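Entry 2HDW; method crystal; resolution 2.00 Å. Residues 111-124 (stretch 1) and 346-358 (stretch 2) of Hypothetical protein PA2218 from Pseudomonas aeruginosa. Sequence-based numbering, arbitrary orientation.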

ATOM      1  N   GLN A 111       5.157  -9.335  -1.366  1.00 11.12           N
ATOM      2  CA  GLN A 111       4.404  -9.337  -2.602  1.00 11.37           C
ATOM      3  C   GLN A 111       4.767  -8.129  -3.480  1.00 11.44           C
ATOM      4  O   GLN A 111       5.943  -7.776  -3.579  1.00 11.65           O
ATOM      5  CB  GLN A 111       2.900  -9.419  -2.280  1.00 10.39           C
ATOM      6  CG  GLN A 111       2.549 -10.751  -1.590  1.00  8.31           C
ATOM      7  CD  GLN A 111       1.160 -10.790  -0.976  1.00 12.23           C
ATOM      8  OE1 GLN A 111       0.761  -9.880  -0.243  1.00 10.46           O
ATOM      9  NE2 GLN A 111       0.420 -11.862  -1.253  1.00 10.43           N
ATOM     10  N   SER A 112       3.778  -7.497  -4.099  1.00 10.51           N
ATOM     11  CA  SER A 112       4.021  -6.372  -5.001  1.00 11.84           C
ATOM     12  C   SER A 112       4.926  -5.223  -4.534  1.00 11.93           C
ATOM     13  O   SER A 112       5.799  -4.786  -5.291  1.00 11.58           O
ATOM     14  CB  SER A 112       2.687  -5.791  -5.475  1.00 11.16           C
ATOM     15  OG  SER A 112       2.887  -4.912  -6.571  1.00 12.04           O
ATOM     16  N   SER A 113       4.729  -4.716  -3.320  1.00 10.76           N
ATOM     17  CA  SER A 113       5.563  -3.609  -2.853  1.00 11.44           C
ATOM     18  C   SER A 113       7.043  -3.992  -2.864  1.00 11.70           C
ATOM     19  O   SER A 113       7.904  -3.181  -3.206  1.00 12.53           O
ATOM     20  CB  SER A 113       5.140  -3.148  -1.448  1.00 10.21           C
ATOM     21  OG  SER A 113       5.206  -4.198  -0.496  1.00 10.74           O
ATOM     22  N   GLY A 114       7.333  -5.234  -2.490  1.00 12.99           N
ATOM     23  CA  GLY A 114       8.709  -5.698  -2.486  1.00 12.20           C
ATOM     24  C   GLY A 114       9.283  -5.717  -3.889  1.00 12.16           C
ATOM     25  O   GLY A 114      10.426  -5.311  -4.108  1.00 11.73           O
ATOM     26  N   LEU A 115       8.494  -6.199  -4.848  1.00 12.56           N
ATOM     27  CA  LEU A 115       8.934  -6.248  -6.240  1.00 12.03           C
ATOM     28  C   LEU A 115       9.245  -4.831  -6.726  1.00 12.19           C
ATOM     29  O   LEU A 115      10.244  -4.603  -7.409  1.00 12.67           O
ATOM     30  CB  LEU A 115       7.844  -6.862  -7.122  1.00 12.67           C
ATOM     31  CG  LEU A 115       8.102  -6.828  -8.629  1.00 14.23           C
ATOM     32  CD1 LEU A 115       9.318  -7.674  -8.961  1.00 15.06           C
ATOM     33  CD2 LEU A 115       6.880  -7.362  -9.358  1.00 18.20           C
ATOM     34  N   TYR A 116       8.382  -3.881  -6.375  1.00 11.87           N
ATOM     35  CA  TYR A 116       8.592  -2.486  -6.759  1.00 10.90           C
ATOM     36  C   TYR A 116       9.866  -1.933  -6.119  1.00 10.15           C
ATOM     37  O   TYR A 116      10.686  -1.311  -6.794  1.00  9.55           O
ATOM     38  CB  TYR A 116       7.412  -1.617  -6.321  1.00  9.10           C
ATOM     39  CG  TYR A 116       6.282  -1.511  -7.320  1.00 10.48           C
ATOM     40  CD1 TYR A 116       5.458  -2.604  -7.606  1.00 10.76           C
ATOM     41  CD2 TYR A 116       6.009  -0.302  -7.946  1.00  7.42           C
ATOM     42  CE1 TYR A 116       4.379  -2.479  -8.499  1.00  8.67           C
ATOM     43  CE2 TYR A 116       4.943  -0.167  -8.828  1.00  9.11           C
ATOM     44  CZ  TYR A 116       4.133  -1.251  -9.097  1.00  9.24           C
ATOM     45  OH  TYR A 116       3.067  -1.080  -9.951  1.00 12.08           O
ATOM     46  N   ALA A 117      10.021  -2.159  -4.817  1.00 10.78           N
ATOM     47  CA  ALA A 117      11.187  -1.671  -4.081  1.00  9.55           C
ATOM     48  C   ALA A 117      12.511  -2.193  -4.631  1.00 10.27           C
ATOM     49  O   ALA A 117      13.465  -1.433  -4.796  1.00  7.91           O
ATOM     50  CB  ALA A 117      11.061  -2.027  -2.596  1.00  9.43           C
ATOM     51  N   GLN A 118      12.580  -3.491  -4.910  1.00 10.36           N
ATOM     52  CA  GLN A 118      13.815  -4.049  -5.437  1.00 12.96           C
ATOM     53  C   GLN A 118      14.112  -3.505  -6.828  1.00 11.80           C
ATOM     54  O   GLN A 118      15.255  -3.181  -7.144  1.00 12.56           O
ATOM     55  CB  GLN A 118      13.752  -5.579  -5.498  1.00 12.66           C
ATOM     56  CG  GLN A 118      15.088  -6.184  -5.911  1.00 12.91           C
ATOM     57  CD  GLN A 118      15.120  -7.693  -5.838  1.00 14.16           C
ATOM     58  OE1 GLN A 118      14.499  -8.383  -6.647  1.00 16.89           O
ATOM     59  NE2 GLN A 118      15.851  -8.216  -4.869  1.00 11.03           N
ATOM     60  N   THR A 119      13.074  -3.412  -7.652  1.00 12.89           N
ATOM     61  CA  THR A 119      13.216  -2.921  -9.016  1.00 13.22           C
ATOM     62  C   THR A 119      13.695  -1.476  -9.025  1.00 12.91           C
ATOM     63  O   THR A 119      14.567  -1.108  -9.810  1.00 13.10           O
ATOM     64  CB  THR A 119      11.880  -3.010  -9.779  1.00 12.47           C
ATOM     65  OG1 THR A 119      11.420  -4.364  -9.770  1.00 11.90           O
ATOM     66  CG2 THR A 119      12.050  -2.552 -11.225  1.00 15.77           C
ATOM     67  N   MET A 120      13.133  -0.653  -8.147  1.00 11.77           N
ATOM     68  CA  MET A 120      13.542   0.743  -8.106  1.00 12.28           C
ATOM     69  C   MET A 120      14.940   0.882  -7.506  1.00 12.22           C
ATOM     70  O   MET A 120      15.667   1.827  -7.815  1.00  9.83           O
ATOM     71  CB  MET A 120      12.511   1.571  -7.337  1.00 12.35           C
ATOM     72  CG  MET A 120      11.186   1.719  -8.096  1.00 11.36           C
ATOM     73  SD  MET A 120      11.358   2.551  -9.712  1.00  2.49           S
ATOM     74  CE  MET A 120      11.805   4.102  -9.186  1.00  8.27           C
ATOM     75  N   ALA A 121      15.324  -0.073  -6.663  1.00 13.47           N
ATOM     76  CA  ALA A 121      16.662  -0.058  -6.073  1.00 13.67           C
ATOM     77  C   ALA A 121      17.668  -0.353  -7.192  1.00 14.55           C
ATOM     78  O   ALA A 121      18.803   0.113  -7.158  1.00 13.43           O
ATOM     79  CB  ALA A 121      16.768  -1.103  -4.983  1.00 12.75           C
ATOM     80  N   GLU A 122      17.250  -1.137  -8.181  1.00 15.13           N
ATOM     81  CA  GLU A 122      18.129  -1.437  -9.307  1.00 16.97           C
ATOM     82  C   GLU A 122      18.224  -0.182 -10.168  1.00 16.91           C
ATOM     83  O   GLU A 122      19.147  -0.035 -10.972  1.00 16.85           O
ATOM     84  CB  GLU A 122      17.573  -2.579 -10.162  1.00 20.27           C
ATOM     85  CG  GLU A 122      17.427  -3.912  -9.449  1.00 22.58           C
ATOM     86  CD  GLU A 122      17.039  -5.029 -10.404  1.00 26.48           C
ATOM     87  OE1 GLU A 122      16.108  -4.824 -11.211  1.00 25.66           O
ATOM     88  OE2 GLU A 122      17.661  -6.111 -10.347  1.00 27.11           O
ATOM     89  N   ARG A 123      17.257   0.718  -9.997  1.00 16.68           N
ATOM     90  CA  ARG A 123      17.219   1.962 -10.760  1.00 16.63           C
ATOM     91  C   ARG A 123      17.995   3.083 -10.064  1.00 16.39           C
ATOM     92  O   ARG A 123      17.910   4.240 -10.469  1.00 17.13           O
ATOM     93  CB  ARG A 123      15.769   2.409 -10.987  1.00 17.82           C
ATOM     94  CG  ARG A 123      14.876   1.367 -11.645  1.00 19.77           C
ATOM     95  CD  ARG A 123      15.387   0.976 -13.019  1.00 21.19           C
ATOM     96  NE  ARG A 123      14.635  -0.139 -13.597  1.00 23.06           N
ATOM     97  CZ  ARG A 123      13.760  -0.027 -14.592  1.00 20.29           C
ATOM     98  NH1 ARG A 123      13.511   1.158 -15.138  1.00 20.45           N
ATOM     99  NH2 ARG A 123      13.144  -1.106 -15.053  1.00 19.29           N
ATOM    100  N   GLY A 124      18.732   2.745  -9.008  1.00 16.26           N
ATOM    101  CA  GLY A 124      19.528   3.748  -8.313  1.00 14.81           C
ATOM    102  C   GLY A 124      18.956   4.393  -7.062  1.00 15.66           C
ATOM    103  O   GLY A 124      19.556   5.323  -6.520  1.00 16.06           O
ATOM    104  N   ASP A 346      -2.503  -6.381 -13.339  1.00 10.69           N
ATOM    105  CA  ASP A 346      -1.362  -6.262 -14.251  1.00 10.17           C
ATOM    106  C   ASP A 346      -0.275  -5.373 -13.658  1.00  8.87           C
ATOM    107  O   ASP A 346       0.917  -5.624 -13.855  1.00  9.56           O
ATOM    108  CB  ASP A 346      -1.771  -5.650 -15.593  1.00  8.97           C
ATOM    109  CG  ASP A 346      -2.306  -6.671 -16.569  1.00 14.29           C
ATOM    110  OD1 ASP A 346      -2.029  -7.881 -16.405  1.00 13.85           O
ATOM    111  OD2 ASP A 346      -2.998  -6.250 -17.517  1.00 14.58           O
ATOM    112  N   LEU A 347      -0.681  -4.322 -12.949  1.00  9.19           N
ATOM    113  CA  LEU A 347       0.289  -3.398 -12.363  1.00  9.42           C
ATOM    114  C   LEU A 347       0.834  -3.862 -11.018  1.00 10.39           C
ATOM    115  O   LEU A 347       1.479  -3.099 -10.303  1.00  9.89           O
ATOM    116  CB  LEU A 347      -0.315  -1.987 -12.240  1.00  8.53           C
ATOM    117  CG  LEU A 347      -0.141  -1.064 -13.463  1.00  8.12           C
ATOM    118  CD1 LEU A 347      -0.679  -1.741 -14.716  1.00  8.50           C
ATOM    119  CD2 LEU A 347      -0.857   0.259 -13.227  1.00  8.67           C
ATOM    120  N   TYR A 348       0.568  -5.120 -10.680  1.00 12.21           N
ATOM    121  CA  TYR A 348       1.063  -5.707  -9.439  1.00 11.66           C
ATOM    122  C   TYR A 348       2.452  -6.296  -9.688  1.00 12.43           C
ATOM    123  O   TYR A 348       3.401  -6.035  -8.941  1.00 11.97           O
ATOM    124  CB  TYR A 348       0.140  -6.846  -8.976  1.00 13.42           C
ATOM    125  CG  TYR A 348      -1.001  -6.458  -8.053  1.00 15.74           C
ATOM    126  CD1 TYR A 348      -1.468  -5.144  -7.985  1.00 16.30           C
ATOM    127  CD2 TYR A 348      -1.640  -7.425  -7.270  1.00 17.08           C
ATOM    128  CE1 TYR A 348      -2.544  -4.799  -7.158  1.00 15.62           C
ATOM    129  CE2 TYR A 348      -2.717  -7.094  -6.447  1.00 18.13           C
ATOM    130  CZ  TYR A 348      -3.163  -5.778  -6.397  1.00 17.69           C
ATOM    131  OH  TYR A 348      -4.232  -5.448  -5.594  1.00 19.00           O
ATOM    132  N   ASP A 349       2.569  -7.082 -10.756  1.00 12.20           N
ATOM    133  CA  ASP A 349       3.830  -7.755 -11.054  1.00 13.10           C
ATOM    134  C   ASP A 349       4.244  -7.865 -12.521  1.00 14.06           C
ATOM    135  O   ASP A 349       5.279  -8.466 -12.810  1.00 14.74           O
ATOM    136  CB  ASP A 349       3.788  -9.165 -10.457  1.00 12.69           C
ATOM    137  CG  ASP A 349       2.681 -10.020 -11.063  1.00 12.83           C
ATOM    138  OD1 ASP A 349       1.804  -9.455 -11.748  1.00 15.19           O
ATOM    139  OD2 ASP A 349       2.680 -11.256 -10.861  1.00 11.67           O
ATOM    140  N   ARG A 350       3.461  -7.317 -13.445  1.00 13.81           N
ATOM    141  CA  ARG A 350       3.824  -7.415 -14.859  1.00 15.76           C
ATOM    142  C   ARG A 350       4.830  -6.340 -15.260  1.00 17.31           C
ATOM    143  O   ARG A 350       4.485  -5.163 -15.387  1.00 14.89           O
ATOM    144  CB  ARG A 350       2.585  -7.312 -15.752  1.00 16.96           C
ATOM    145  CG  ARG A 350       1.546  -8.410 -15.556  1.00 18.07           C
ATOM    146  CD  ARG A 350       2.122  -9.808 -15.756  1.00 22.25           C
ATOM    147  NE  ARG A 350       1.066 -10.806 -15.918  1.00 24.50           N
ATOM    148  CZ  ARG A 350       1.185 -12.085 -15.579  1.00 24.77           C
ATOM    149  NH1 ARG A 350       2.319 -12.530 -15.053  1.00 26.90           N
ATOM    150  NH2 ARG A 350       0.171 -12.919 -15.759  1.00 24.07           N
ATOM    151  N   LEU A 351       6.076  -6.759 -15.466  1.00 18.22           N
ATOM    152  CA  LEU A 351       7.151  -5.844 -15.840  1.00 20.68           C
ATOM    153  C   LEU A 351       6.906  -5.098 -17.144  1.00 20.98           C
ATOM    154  O   LEU A 351       7.377  -3.975 -17.323  1.00 21.85           O
ATOM    155  CB  LEU A 351       8.476  -6.605 -15.920  1.00 21.25           C
ATOM    156  CG  LEU A 351       9.357  -6.555 -14.664  1.00 24.23           C
ATOM    157  CD1 LEU A 351       9.890  -5.142 -14.505  1.00 23.96           C
ATOM    158  CD2 LEU A 351       8.575  -6.980 -13.423  1.00 23.71           C
ATOM    159  N   ASP A 352       6.168  -5.722 -18.051  1.00 20.98           N
ATOM    160  CA  ASP A 352       5.864  -5.115 -19.337  1.00 22.30           C
ATOM    161  C   ASP A 352       4.624  -4.228 -19.255  1.00 21.50           C
ATOM    162  O   ASP A 352       4.227  -3.615 -20.241  1.00 20.40           O
ATOM    163  CB  ASP A 352       5.656  -6.211 -20.386  1.00 25.91           C
ATOM    164  CG  ASP A 352       4.672  -7.273 -19.926  1.00 30.01           C
ATOM    165  OD1 ASP A 352       4.878  -7.845 -18.829  1.00 30.59           O
ATOM    166  OD2 ASP A 352       3.695  -7.538 -20.662  1.00 33.55           O
ATOM    167  N   ARG A 353       4.015  -4.166 -18.074  1.00 19.25           N
ATOM    168  CA  ARG A 353       2.823  -3.345 -17.874  1.00 18.04           C
ATOM    169  C   ARG A 353       3.108  -2.219 -16.876  1.00 14.79           C
ATOM    170  O   ARG A 353       2.529  -1.133 -16.966  1.00  9.79           O
ATOM    171  CB  ARG A 353       1.658  -4.211 -17.375  1.00 21.31           C
ATOM    172  CG  ARG A 353       1.273  -5.352 -18.320  1.00 26.57           C
ATOM    173  CD  ARG A 353       0.831  -4.820 -19.673  1.00 29.60           C
ATOM    174  NE  ARG A 353       0.619  -5.879 -20.659  1.00 34.52           N
ATOM    175  CZ  ARG A 353      -0.399  -6.735 -20.647  1.00 34.38           C
ATOM    176  NH1 ARG A 353      -1.319  -6.668 -19.696  1.00 35.07           N
ATOM    177  NH2 ARG A 353      -0.499  -7.655 -21.598  1.00 35.70           N
ATOM    178  N   ILE A 354       3.995  -2.486 -15.923  1.00 13.17           N
ATOM    179  CA  ILE A 354       4.367  -1.473 -14.930  1.00 12.05           C
ATOM    180  C   ILE A 354       5.409  -0.554 -15.565  1.00 11.84           C
ATOM    181  O   ILE A 354       6.485  -1.008 -15.955  1.00 11.51           O
ATOM    182  CB  ILE A 354       4.983  -2.112 -13.662  1.00 11.47           C
ATOM    183  CG1 ILE A 354       3.997  -3.113 -13.047  1.00  9.21           C
ATOM    184  CG2 ILE A 354       5.319  -1.023 -12.650  1.00 11.35           C
ATOM    185  CD1 ILE A 354       4.570  -3.894 -11.862  1.00 13.16           C
ATOM    186  N   PRO A 355       5.106   0.753 -15.676  1.00 11.06           N
ATOM    187  CA  PRO A 355       6.045   1.711 -16.278  1.00 11.73           C
ATOM    188  C   PRO A 355       7.184   2.149 -15.354  1.00 12.59           C
ATOM    189  O   PRO A 355       7.228   3.296 -14.911  1.00 11.73           O
ATOM    190  CB  PRO A 355       5.136   2.874 -16.674  1.00 10.40           C
ATOM    191  CG  PRO A 355       4.126   2.883 -15.576  1.00 11.48           C
ATOM    192  CD  PRO A 355       3.816   1.403 -15.368  1.00 12.01           C
ATOM    193  N   PHE A 356       8.113   1.237 -15.078  1.00 13.15           N
ATOM    194  CA  PHE A 356       9.228   1.557 -14.196  1.00 12.90           C
ATOM    195  C   PHE A 356      10.141   2.641 -14.754  1.00 14.69           C
ATOM    196  O   PHE A 356      10.676   3.442 -13.991  1.00 14.90           O
ATOM    197  CB  PHE A 356      10.037   0.298 -13.871  1.00 13.90           C
ATOM    198  CG  PHE A 356       9.393  -0.584 -12.835  1.00 14.97           C
ATOM    199  CD1 PHE A 356       9.169  -0.111 -11.546  1.00 15.36           C
ATOM    200  CD2 PHE A 356       9.032  -1.891 -13.143  1.00 14.49           C
ATOM    201  CE1 PHE A 356       8.595  -0.926 -10.575  1.00 16.84           C
ATOM    202  CE2 PHE A 356       8.457  -2.722 -12.181  1.00 15.85           C
ATOM    203  CZ  PHE A 356       8.237  -2.241 -10.897  1.00 15.99           C
ATOM    204  N   ASP A 357      10.332   2.672 -16.073  1.00 14.76           N
ATOM    205  CA  ASP A 357      11.179   3.709 -16.668  1.00 14.63           C
ATOM    206  C   ASP A 357      10.607   5.068 -16.262  1.00 14.27           C
ATOM    207  O   ASP A 357      11.326   5.933 -15.760  1.00 14.44           O
ATOM    208  CB  ASP A 357      11.187   3.615 -18.200  1.00 15.40           C
ATOM    209  CG  ASP A 357      12.026   2.456 -18.729  1.00 18.95           C
ATOM    210  OD1 ASP A 357      12.469   1.605 -17.934  1.00 18.38           O
ATOM    211  OD2 ASP A 357      12.233   2.399 -19.964  1.00 19.55           O
ATOM    212  N   ARG A 358       9.305   5.240 -16.487  1.00 12.81           N
ATOM    213  CA  ARG A 358       8.605   6.478 -16.160  1.00 13.45           C
ATOM    214  C   ARG A 358       8.607   6.786 -14.676  1.00 11.78           C
ATOM    215  O   ARG A 358       8.702   7.943 -14.281  1.00 11.89           O
ATOM    216  CB  ARG A 358       7.158   6.413 -16.643  1.00 17.78           C
ATOM    217  CG  ARG A 358       6.849   7.300 -17.835  1.00 22.64           C
ATOM    218  CD  ARG A 358       6.225   8.628 -17.423  1.00 25.58           C
ATOM    219  NE  ARG A 358       7.128   9.490 -16.672  1.00 26.36           N
ATOM    220  CZ  ARG A 358       6.805  10.705 -16.227  1.00 25.53           C
ATOM    221  NH1 ARG A 358       5.598  11.198 -16.465  1.00 24.24           N
ATOM    222  NH2 ARG A 358       7.690  11.426 -15.541  1.00 21.91           N
TER

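Three polar links tie the helix that begins at Ser112, and Arg123 beyond most of its length, to the second stretch. At the start of the helix, Ser112 OG donates a hydrogen bond to Tyr348 O (2.7 Å); its CA-to-CB bond points toward the second stretch and chi1 is t, so this short side chain reaches the carbonyl directly where the two backbones run close, 5.4 Å between Ser112 CA and Tyr348 CA. One turn on, Tyr116 OH donates to Leu347 O at 2.6 Å. Here the CA-to-CB bond points sideways, and the length of the tyrosine carries its hydroxyl to the neighbouring carbonyl. Both acceptors lie near the plane of the Tyr116 ring, at its edge, while Phe356 CE1 lies over one face. Both hydroxyls belong to buried residues, so each bond satisfies polar atoms away from solvent.

At the far end, Arg123 forms a salt bridge with Asp357, NH1 to OD1 at 3.0 Å, with an N-H...acceptor angle of 149°. The carboxylate oxygen sits at the edge of the guanidinium, while Phe356 CB lies over one face, 3.6 Å from Arg123 NH2. Arginine suits this place because its planar end can bind a carboxylate at its edge and lay a face over the CB of Phe356. Asp357 is exposed; its CA-to-CB bond points away, but the end of the side chain comes nearer.

Between these polar ends, Phe356 fills the centre and has the largest area covered by the other stretch, 121 of the 568 Å² buried on both sides together. Thr119 CG2 stands almost on the normal of its ring, 3.5 Å from the Phe356 centroid, a CH-pi contact. The same threonine, with chi1 m, turns OG1 back to Leu115 O (2.6 Å), a hydrogen bond within the helix that satisfies the hydroxyl and leaves the methyl for the aromatic face. The edge of Phe356 meets the face of Tyr116, with centroids 5.1 Å apart and planes at 65°; Tyr116 CD2 lies 3.7 Å from Phe356 CE1. Met120 approaches obliquely, SD to Phe356 CD1 at 3.9 Å, its flexible chain bringing the sulfur to the ring.

The CA-to-CB bond of Ile354 points toward the helix, and its CD1 packs 3.7 Å from Tyr116 CE1. Leu115, chi1 t and chi2 p, covers the backbone beside the Ser112 bond: its CD2 is 3.7 Å from Tyr348 O and 3.5 Å from Asp349 CA. The same methyl makes a looser apolar contact with exposed Leu351, CD2 to CD2 at 4.4 Å.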